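Local coordinates for nitrate regulatory protein (Klebsiella oxytoca, PDB 4AKK) that senses nitrate and nitrite and, in response, binds the leader RNA of the nasF operon to effect transcription antitermination of nasFEDCBA, at residues 54-59 and 306-311; 65-70 and 292-297; 77-82 and 93-98; 101-106 and 140-145. All coordinates share one frame; numbering follows the deposited sequence.

Contact 1 of 4, residues 54-59 and 306-311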
# COMPACT_ATOMS: atom_id res chain seq x y z
N HIS A 54 -14.43 23.15 6.85
CA HIS A 54 -15.88 23.32 6.74
C HIS A 54 -16.61 22.04 6.32
O HIS A 54 -17.83 21.94 6.48
CB HIS A 54 -16.22 24.47 5.79
CG HIS A 54 -15.79 25.81 6.29
ND1 HIS A 54 -14.74 26.51 5.73
CD2 HIS A 54 -16.25 26.57 7.31
CE1 HIS A 54 -14.58 27.65 6.38
NE2 HIS A 54 -15.48 27.71 7.34
N GLN A 55 -15.86 21.08 5.80
CA GLN A 55 -16.44 19.80 5.40
C GLN A 55 -16.38 18.76 6.51
O GLN A 55 -17.04 17.72 6.44
CB GLN A 55 -15.74 19.27 4.15
CG GLN A 55 -15.79 20.22 2.97
CD GLN A 55 -17.22 20.58 2.55
OE1 GLN A 55 -18.17 19.82 2.82
NE2 GLN A 55 -17.38 21.72 1.90
N LEU A 56 -15.60 19.06 7.55
CA LEU A 56 -15.37 18.12 8.65
C LEU A 56 -16.62 17.57 9.31
O LEU A 56 -16.70 16.38 9.62
CB LEU A 56 -14.51 18.78 9.72
CG LEU A 56 -13.07 18.28 9.79
CD1 LEU A 56 -12.48 18.17 8.41
CD2 LEU A 56 -12.25 19.19 10.69
N ALA A 57 -17.60 18.43 9.54
CA ALA A 57 -18.80 18.01 10.25
C ALA A 57 -19.58 16.97 9.46
O ALA A 57 -20.04 15.97 10.01
CB ALA A 57 -19.68 19.22 10.59
N GLN A 58 -19.73 17.20 8.16
CA GLN A 58 -20.50 16.30 7.33
C GLN A 58 -19.72 15.00 7.06
O GLN A 58 -20.30 13.92 6.99
CB GLN A 58 -20.95 16.99 6.02
CG GLN A 58 -19.83 17.45 5.09
CD GLN A 58 -19.50 16.44 3.99
OE1 GLN A 58 -20.01 15.31 4.00
NE2 GLN A 58 -18.65 16.83 3.05
N GLN A 59 -18.41 15.12 6.91
CA GLN A 59 -17.58 13.94 6.72
C GLN A 59 -17.63 13.05 7.97
O GLN A 59 -17.83 11.84 7.88
CB GLN A 59 -16.14 14.34 6.38
CG GLN A 59 -16.02 15.08 5.07
CD GLN A 59 -14.68 15.77 4.91
OE1 GLN A 59 -14.00 16.05 5.90
NE2 GLN A 59 -14.30 16.05 3.67
N ASN A 306 -16.07 15.29 18.28
CA ASN A 306 -15.56 16.33 19.17
C ASN A 306 -14.34 16.98 18.56
O ASN A 306 -14.22 18.21 18.52
CB ASN A 306 -15.22 15.75 20.56
CG ASN A 306 -16.45 15.34 21.35
OD1 ASN A 306 -17.56 15.79 21.09
ND2 ASN A 306 -16.24 14.47 22.35
N ALA A 307 -13.42 16.15 18.06
CA ALA A 307 -12.21 16.66 17.45
C ALA A 307 -12.54 17.52 16.23
O ALA A 307 -11.93 18.56 16.01
CB ALA A 307 -11.26 15.52 17.08
N ALA A 308 -13.53 17.09 15.44
CA ALA A 308 -13.97 17.87 14.29
C ALA A 308 -14.47 19.25 14.71
O ALA A 308 -14.10 20.27 14.12
CB ALA A 308 -15.05 17.12 13.52
N ASP A 309 -15.31 19.29 15.74
CA ASP A 309 -15.83 20.55 16.27
C ASP A 309 -14.71 21.46 16.78
O ASP A 309 -14.66 22.64 16.45
CB ASP A 309 -16.82 20.28 17.40
CG ASP A 309 -18.14 19.72 16.90
OD1 ASP A 309 -18.35 19.71 15.66
OD2 ASP A 309 -18.97 19.29 17.73
N ALA A 310 -13.80 20.89 17.57
CA ALA A 310 -12.74 21.68 18.17
C ALA A 310 -11.81 22.27 17.11
O ALA A 310 -11.12 23.25 17.36
CB ALA A 310 -11.95 20.84 19.17
N LEU A 311 -11.79 21.67 15.93
CA LEU A 311 -10.98 22.19 14.84
C LEU A 311 -11.68 23.34 14.14
O LEU A 311 -11.05 24.32 13.75
CB LEU A 311 -10.64 21.09 13.85
CG LEU A 311 -9.57 20.12 14.33
CD1 LEU A 311 -9.47 18.95 13.37
CD2 LEU A 311 -8.23 20.84 14.47
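Leu56 leans over Ala308 and meets Leu311 at its tip, three apolar residues joining the N-terminal part of helix 56-85 to the last turns of helix 277-312. The CB atoms of Leu56 and Ala308 face each other at 4.2 Å, each borne on a CA-CB bond that points at the opposite helix. With nothing larger than a methyl group on one side, the backbones come close, and the CA atoms of Leu56 and Ala308 are 5.8 Å apart. Beyond CB, the leucine turns along the partner helix toward its C-terminal end. Its chi1 of -107° is far from any staggered position, and this turn puts CD2 of Leu56 over the backbone of the other helix, 4.0 Å from O of Ala308. CD2 of Leu56 also lies 3.9 Å from CD1 of Leu311 and 4.0 Å from its CB. The two leucines therefore approach at a slant, one methyl of Leu56 resting against both the root and one branch of Leu311. The contact is wholly van der Waals in character and mostly buried. The side chains of Gln55 and Gln58 lie away from the contact, Gln58 NE2 donating to Gln55 OE1 at 3.0 Å, and both pack on Ala119 in a loop, with Gln58 also reaching Pro115 and Ala116. Ile182 of helix 180-212 is touched by both Ala307 and Leu311. The contact is thus flanked by two further helices: helix 92-117 packs beside residues 54-59 and helix 180-212 beside residues 306-311.

Contact 2 of 4, residues 65-70 and 292-297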
# COMPACT_ATOMS: atom_id res chain seq x y z
N GLN A 65 -22.82 7.64 10.53
CA GLN A 65 -24.02 7.00 9.99
C GLN A 65 -23.70 5.71 9.23
O GLN A 65 -24.49 4.77 9.25
CB GLN A 65 -24.80 7.96 9.10
CG GLN A 65 -25.41 9.14 9.87
CD GLN A 65 -26.20 8.70 11.11
OE1 GLN A 65 -27.00 7.67 10.95
NE2 GLN A 65 -26.06 9.27 12.19
N ILE A 66 -22.55 5.66 8.58
CA ILE A 66 -22.14 4.43 7.89
C ILE A 66 -21.90 3.35 8.93
O ILE A 66 -22.39 2.23 8.80
CB ILE A 66 -20.89 4.65 7.03
CG1 ILE A 66 -21.26 5.40 5.74
CG2 ILE A 66 -20.21 3.31 6.72
CD1 ILE A 66 -20.10 6.06 5.06
N SER A 67 -21.17 3.72 9.98
CA SER A 67 -20.89 2.81 11.07
C SER A 67 -22.16 2.23 11.69
O SER A 67 -22.23 1.03 11.97
CB SER A 67 -20.10 3.52 12.16
OG SER A 67 -19.92 2.68 13.28
N ALA A 68 -23.16 3.08 11.90
CA ALA A 68 -24.39 2.66 12.54
C ALA A 68 -25.20 1.74 11.63
O ALA A 68 -25.75 0.73 12.08
CB ALA A 68 -25.23 3.87 12.95
N LEU A 69 -25.28 2.11 10.36
CA LEU A 69 -25.99 1.29 9.38
C LEU A 69 -25.32 -0.09 9.26
O LEU A 69 -26.00 -1.11 9.24
CB LEU A 69 -26.01 1.98 8.02
CG LEU A 69 -26.66 1.22 6.86
CD1 LEU A 69 -28.10 0.87 7.18
CD2 LEU A 69 -26.57 2.03 5.57
N VAL A 70 -24.00 -0.11 9.21
CA VAL A 70 -23.26 -1.35 9.10
C VAL A 70 -23.54 -2.21 10.32
O VAL A 70 -23.72 -3.42 10.21
CB VAL A 70 -21.73 -1.09 8.94
CG1 VAL A 70 -20.91 -2.34 9.30
CG2 VAL A 70 -21.42 -0.63 7.51
N GLN A 292 -19.60 -5.61 22.64
CA GLN A 292 -18.48 -4.95 23.30
C GLN A 292 -17.68 -4.10 22.30
O GLN A 292 -17.31 -2.96 22.61
CB GLN A 292 -17.56 -5.96 23.99
CG GLN A 292 -18.21 -6.66 25.17
CD GLN A 292 -18.66 -5.69 26.25
OE1 GLN A 292 -19.85 -5.45 26.44
NE2 GLN A 292 -17.69 -5.09 26.93
N LEU A 293 -17.42 -4.65 21.11
CA LEU A 293 -16.70 -3.89 20.09
C LEU A 293 -17.50 -2.64 19.72
O LEU A 293 -16.94 -1.57 19.54
CB LEU A 293 -16.43 -4.74 18.85
CG LEU A 293 -15.45 -5.90 19.01
CD1 LEU A 293 -15.60 -6.88 17.86
CD2 LEU A 293 -14.00 -5.42 19.12
N ARG A 294 -18.82 -2.80 19.59
CA ARG A 294 -19.70 -1.68 19.23
C ARG A 294 -19.57 -0.54 20.24
O ARG A 294 -19.52 0.63 19.86
CB ARG A 294 -21.16 -2.15 19.12
CG ARG A 294 -22.15 -1.03 18.78
CD ARG A 294 -21.75 -0.29 17.50
NE ARG A 294 -22.65 0.83 17.18
CZ ARG A 294 -22.42 1.72 16.21
NH1 ARG A 294 -21.34 1.59 15.45
NH2 ARG A 294 -23.27 2.72 15.98
N GLY A 295 -19.51 -0.87 21.53
CA GLY A 295 -19.34 0.14 22.57
C GLY A 295 -18.13 1.00 22.30
O GLY A 295 -18.21 2.24 22.32
N VAL A 296 -17.00 0.36 22.03
CA VAL A 296 -15.79 1.09 21.73
C VAL A 296 -15.91 1.89 20.43
O VAL A 296 -15.46 3.03 20.36
CB VAL A 296 -14.58 0.15 21.64
CG1 VAL A 296 -13.40 0.89 21.11
CG2 VAL A 296 -14.26 -0.44 23.01
N GLU A 297 -16.54 1.30 19.42
CA GLU A 297 -16.68 1.96 18.13
C GLU A 297 -17.50 3.26 18.26
O GLU A 297 -17.21 4.26 17.60
CB GLU A 297 -17.35 1.01 17.14
CG GLU A 297 -17.61 1.59 15.77
CD GLU A 297 -18.41 0.63 14.88
OE1 GLU A 297 -19.16 -0.22 15.41
OE2 GLU A 297 -18.29 0.75 13.64
O HOH W 1 -20.07 -0.68 12.33
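Arg294 reaches over to Ser67 and Ala68 from a helix running almost antiparallel to theirs (168°), with the axes 11.8 Å apart at closest approach. Its CG lies trans to the backbone N and the chain then bends at chi2, which carries the guanidinium across the gap. There NH1 of Arg294 donates to OG of Ser67 at 2.8 Å (143°), the hydroxyl lying in the guanidinium plane. The other terminal nitrogen of Arg294, NH2, rests 3.6 Å from Ala68 CA. One turn further on, Glu297 extends its side chain toward the same serine. OE1 of Glu297 accepts the other hydrogen bond of Arg294 NH1, 2.8 Å and part of a salt bridge, which arrives from above the carboxylate plane. OE2 of Glu297 accepts from Ser67 OG at 2.6 Å, also from above that plane. Water 1 closes the network, donating to OE2 of Glu297 at 2.6 Å and to the carbonyl O of Ser67 at 2.8 Å. Met193 of helix 180-212 touches both Ser67 and Glu297. The serine hydroxyl thus has a set direction, accepting from arginine and giving to glutamate, and the nearby guanidinium would be expected to favour an ionised carboxylate in this partly buried gap.

Contact 3 of 4, residues 77-82 and 93-98. With EDO (1,2-ethanediol), chain C.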
# COMPACT_ATOMS: atom_id res chain seq x y z
N ARG A 77 -27.90 -9.54 9.69
CA ARG A 77 -27.23 -10.71 9.12
C ARG A 77 -27.28 -11.89 10.10
O ARG A 77 -27.67 -12.99 9.74
CB ARG A 77 -25.78 -10.38 8.72
CG ARG A 77 -25.02 -11.56 8.08
CD ARG A 77 -23.60 -11.17 7.67
NE ARG A 77 -22.86 -10.54 8.78
CZ ARG A 77 -21.74 -9.84 8.63
NH1 ARG A 77 -21.22 -9.67 7.41
NH2 ARG A 77 -21.14 -9.29 9.69
N GLY A 78 -26.88 -11.64 11.35
CA GLY A 78 -26.84 -12.68 12.36
C GLY A 78 -28.19 -13.26 12.70
O GLY A 78 -28.33 -14.47 12.87
N ALA A 79 -29.21 -12.41 12.81
CA ALA A 79 -30.56 -12.89 13.05
C ALA A 79 -31.06 -13.77 11.90
O ALA A 79 -31.57 -14.87 12.13
CB ALA A 79 -31.53 -11.72 13.29
N SER A 80 -30.91 -13.29 10.67
CA SER A 80 -31.30 -14.06 9.49
C SER A 80 -30.60 -15.41 9.48
O SER A 80 -31.17 -16.43 9.12
CB SER A 80 -30.98 -13.29 8.20
OG SER A 80 -31.57 -12.00 8.25
N ASN A 81 -29.35 -15.42 9.91
CA ASN A 81 -28.57 -16.66 9.91
C ASN A 81 -29.14 -17.72 10.85
O ASN A 81 -29.19 -18.91 10.49
CB ASN A 81 -27.11 -16.36 10.27
CG ASN A 81 -26.14 -17.29 9.57
OD1 ASN A 81 -26.27 -17.52 8.36
ND2 ASN A 81 -25.17 -17.81 10.31
N ILE A 82 -29.58 -17.31 12.04
CA ILE A 82 -30.12 -18.24 13.03
C ILE A 82 -31.52 -18.70 12.62
O ILE A 82 -31.86 -19.87 12.73
CB ILE A 82 -30.15 -17.64 14.46
CG1 ILE A 82 -28.75 -17.22 14.91
CG2 ILE A 82 -30.69 -18.66 15.45
CD1 ILE A 82 -27.82 -18.40 15.17
N ALA A 93 -38.39 -12.72 15.75
CA ALA A 93 -38.55 -11.41 16.39
C ALA A 93 -37.34 -10.51 16.16
O ALA A 93 -37.48 -9.33 15.86
CB ALA A 93 -38.81 -11.58 17.89
N GLU A 94 -36.16 -11.09 16.32
CA GLU A 94 -34.91 -10.38 16.08
C GLU A 94 -34.77 -9.96 14.61
O GLU A 94 -34.39 -8.84 14.31
CB GLU A 94 -33.72 -11.24 16.52
CG GLU A 94 -33.49 -11.30 18.04
CD GLU A 94 -34.46 -12.23 18.78
OE1 GLU A 94 -35.27 -12.92 18.14
OE2 GLU A 94 -34.39 -12.26 20.04
N CYS A 95 -35.11 -10.86 13.69
CA CYS A 95 -35.07 -10.51 12.27
C CYS A 95 -35.96 -9.30 11.98
O CYS A 95 -35.59 -8.42 11.21
CB CYS A 95 -35.54 -11.66 11.39
SG CYS A 95 -34.40 -13.01 11.21
N ARG A 96 -37.14 -9.28 12.59
CA ARG A 96 -38.12 -8.25 12.30
C ARG A 96 -37.66 -6.94 12.88
O ARG A 96 -37.70 -5.91 12.22
CB ARG A 96 -39.50 -8.61 12.88
CG ARG A 96 -40.18 -9.79 12.19
CD ARG A 96 -41.67 -9.84 12.54
NE ARG A 96 -41.91 -9.54 13.95
CZ ARG A 96 -42.08 -10.46 14.90
NH1 ARG A 96 -42.04 -11.75 14.58
NH2 ARG A 96 -42.29 -10.09 16.16
N ALA A 97 -37.21 -7.01 14.13
CA ALA A 97 -36.67 -5.84 14.81
C ALA A 97 -35.43 -5.31 14.10
O ALA A 97 -35.28 -4.11 13.90
CB ALA A 97 -36.36 -6.18 16.27
N GLY A 98 -34.53 -6.22 13.73
CA GLY A 98 -33.30 -5.85 13.07
C GLY A 98 -33.56 -5.11 11.77
O GLY A 98 -32.92 -4.09 11.50
C1 EDO C . -22.80 -12.66 11.22
O1 EDO C . -23.82 -11.69 11.41
C2 EDO C . -22.99 -13.85 12.16
O2 EDO C . -24.16 -14.63 11.91
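Ala79 and Cys95 meet within an antiparallel helical hairpin, formed by the successive helices 56-85 and 92-117. The local axes pass 8.4 Å apart at 152°, and the CA atoms of Ala79 and Cys95 are only 5.2 Å from each other. Small side chains permit this closeness. The methyl CB of Ala79 sits 3.9 Å from CB of Glu94 and 3.8 Å from SG of Cys95, fitting against the start of the Cys95 backbone, while the glutamate's acidic end leads away. Cys95 places its sulfur beside its own backbone N (chi1 -74°), which lays SG along the facing helix, 3.5 Å from C of Ala79 and equally 3.5 Å from N of Ser80. Ser80 OG is turned to its own helix, bonded to the carbonyl O of Glu76. On another face of helix 56-85, NE of Arg77 donates to O1 of a 1,2-ethanediol at 3.0 Å (156°), a molecule probably from the crystallisation liquor and also held by Arg203. Arg77 NH1 forms a salt bridge with Glu197 and a hydrogen bond with Ser160. Residues 77-82 are thus packed between helix 92-117 on the Ala79 face and helices 152-167 and 180-212 around Arg77, with helix 277-312 touching Ile82.

Contact 4 of 4, residues 101-106 and 140-145. With EDO (1,2-ethanediol), chain E.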
# COMPACT_ATOMS: atom_id res chain seq x y z
N LEU A 101 -34.67 -1.53 12.46
CA LEU A 101 -33.54 -0.70 12.84
C LEU A 101 -32.69 -0.30 11.64
O LEU A 101 -32.21 0.84 11.56
CB LEU A 101 -32.67 -1.44 13.86
CG LEU A 101 -33.37 -1.67 15.20
CD1 LEU A 101 -32.40 -2.30 16.18
CD2 LEU A 101 -33.91 -0.35 15.73
N VAL A 102 -32.48 -1.24 10.72
CA VAL A 102 -31.75 -0.96 9.50
C VAL A 102 -32.46 0.13 8.69
O VAL A 102 -31.85 1.08 8.21
CB VAL A 102 -31.64 -2.23 8.63
CG1 VAL A 102 -31.30 -1.86 7.20
CG2 VAL A 102 -30.63 -3.23 9.21
N ASP A 103 -33.77 -0.03 8.54
CA ASP A 103 -34.56 0.93 7.76
C ASP A 103 -34.47 2.32 8.37
O ASP A 103 -34.39 3.33 7.66
CB ASP A 103 -36.01 0.46 7.68
CG ASP A 103 -36.18 -0.77 6.82
OD1 ASP A 103 -35.23 -1.12 6.09
OD2 ASP A 103 -37.27 -1.38 6.87
N GLU A 104 -34.49 2.37 9.70
CA GLU A 104 -34.31 3.60 10.45
C GLU A 104 -32.94 4.23 10.18
O GLU A 104 -32.84 5.45 9.99
CB GLU A 104 -34.50 3.33 11.94
CG GLU A 104 -33.89 4.37 12.87
CD GLU A 104 -34.16 4.03 14.33
OE1 GLU A 104 -35.22 3.42 14.60
OE2 GLU A 104 -33.33 4.38 15.20
N GLN A 105 -31.89 3.41 10.16
CA GLN A 105 -30.56 3.94 9.88
C GLN A 105 -30.37 4.32 8.40
O GLN A 105 -29.62 5.24 8.09
CB GLN A 105 -29.47 2.96 10.32
CG GLN A 105 -29.44 2.71 11.82
CD GLN A 105 -29.31 3.99 12.63
OE1 GLN A 105 -28.81 5.00 12.14
NE2 GLN A 105 -29.75 3.94 13.89
N LEU A 106 -31.03 3.60 7.50
CA LEU A 106 -30.95 3.91 6.08
C LEU A 106 -31.39 5.35 5.81
O LEU A 106 -30.76 6.08 5.04
CB LEU A 106 -31.82 2.96 5.27
CG LEU A 106 -31.15 1.69 4.74
CD1 LEU A 106 -32.18 0.77 4.06
CD2 LEU A 106 -30.01 2.03 3.80
N ALA A 140 -35.90 -7.63 -1.42
CA ALA A 140 -35.93 -8.95 -2.03
C ALA A 140 -35.25 -10.00 -1.16
O ALA A 140 -35.75 -11.12 -0.99
CB ALA A 140 -35.29 -8.91 -3.40
N LEU A 141 -34.10 -9.63 -0.60
CA LEU A 141 -33.34 -10.54 0.26
C LEU A 141 -34.15 -10.95 1.49
O LEU A 141 -34.18 -12.13 1.86
CB LEU A 141 -32.02 -9.89 0.68
CG LEU A 141 -31.17 -10.56 1.77
CD1 LEU A 141 -30.77 -11.97 1.33
CD2 LEU A 141 -29.93 -9.70 2.06
N ARG A 142 -34.80 -9.99 2.11
CA ARG A 142 -35.60 -10.26 3.31
C ARG A 142 -36.75 -11.23 3.04
O ARG A 142 -37.00 -12.15 3.82
CB ARG A 142 -36.13 -8.96 3.91
CG ARG A 142 -35.05 -8.13 4.56
CD ARG A 142 -35.42 -6.67 4.58
NE ARG A 142 -34.56 -5.93 5.50
CZ ARG A 142 -34.60 -4.61 5.67
NH1 ARG A 142 -35.47 -3.89 4.98
NH2 ARG A 142 -33.79 -4.03 6.53
N LYS A 143 -37.44 -11.01 1.93
CA LYS A 143 -38.53 -11.91 1.55
C LYS A 143 -38.02 -13.35 1.44
O LYS A 143 -38.63 -14.27 1.98
CB LYS A 143 -39.17 -11.47 0.24
CG LYS A 143 -40.36 -12.34 -0.15
CD LYS A 143 -41.13 -11.77 -1.33
CE LYS A 143 -42.31 -12.67 -1.69
NZ LYS A 143 -42.84 -12.36 -3.05
N ARG A 144 -36.90 -13.53 0.77
CA ARG A 144 -36.34 -14.87 0.65
C ARG A 144 -35.94 -15.40 2.01
O ARG A 144 -36.11 -16.59 2.28
CB ARG A 144 -35.15 -14.91 -0.30
CG ARG A 144 -35.57 -14.88 -1.75
CD ARG A 144 -34.44 -15.22 -2.70
NE ARG A 144 -34.92 -15.16 -4.07
CZ ARG A 144 -35.59 -16.13 -4.68
NH1 ARG A 144 -35.84 -17.27 -4.04
NH2 ARG A 144 -35.99 -15.98 -5.93
N VAL A 145 -35.39 -14.54 2.86
CA VAL A 145 -35.03 -14.96 4.20
C VAL A 145 -36.28 -15.44 4.94
O VAL A 145 -36.29 -16.55 5.51
CB VAL A 145 -34.30 -13.84 5.00
CG1 VAL A 145 -34.28 -14.19 6.49
CG2 VAL A 145 -32.89 -13.65 4.48
C1 EDO E . -35.31 -1.58 2.60
O1 EDO E . -35.18 -0.43 3.45
C2 EDO E . -34.94 -1.23 1.16
O2 EDO E . -35.48 -2.23 0.28
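Arg142 spans the gap to Asp103 and Val102, joining helix 138-147 to helix 92-117 across backbones that stay far apart, the nearest CA atoms, of Val102 and Arg142, being 11.8 Å from each other. Its CB points at the opposite helix, and from CG to NE the chain is fully extended, a straight arm long enough to bring the guanidinium to the far side. At NE the arm meets a third helix, forming a salt bridge with OE2 of Glu76 from helix 56-85. Beyond CZ both terminal nitrogens of Arg142 converge end-on on a single oxygen, OD1 of Asp103, in the two hydrogen bonds of a salt bridge: NH1 at 3.0 Å (156°) and NH2 at 3.3 Å (140°). OD1 lies nearly in the guanidinium plane, yet the carboxylate is turned 69° from that plane, so that NH1 uses the syn lone pair of OD1 whereas NH2 comes from above the carboxylate. NH2 of Arg142 also presses on Val102, 3.4 Å from its CG1 and 3.5 Å from its CB, the valine and the arginine sliding past each other. NH1 of Arg142 has C1 of a 1,2-ethanediol 3.3 Å away. That molecule, probably from the crystallisation liquor, donates from O1 to Asp103 OD1 at 2.7 Å and brushes Leu106 CD1. OD1 thus accepts three bonds, two charged and one from a neutral hydroxyl. Shared between Asp103 and Glu76, the guanidinium is held from two directions, which fixes its rotation, and its positive charge probably favours the ionised form of both acids while tying three helices together.

Helix 56-85 is shared by contacts 1, 2 and 3: the first two join it to helix 277-312, their centres about 19 Å apart, and contact 3, centred about 17 Å beyond contact 2, pairs it with helix 92-117. Contacts 1 and 3 are the most distant, about 35 Å between centres. Contact 4 takes helix 92-117 on to helix 138-147. It touches contact 2, where Leu69 CD2 lies 3.9 Å from Leu106 CD2, and contact 3, where Ser80 CB is 3.8 Å from Val145 CG1. Glu76 bonds to residues of contacts 3 and 4. All segments of contacts 2 to 4, and residues 306-311, fall in the NIT sensing region; contacts 3 and 4 bind 1,2-ethanediol.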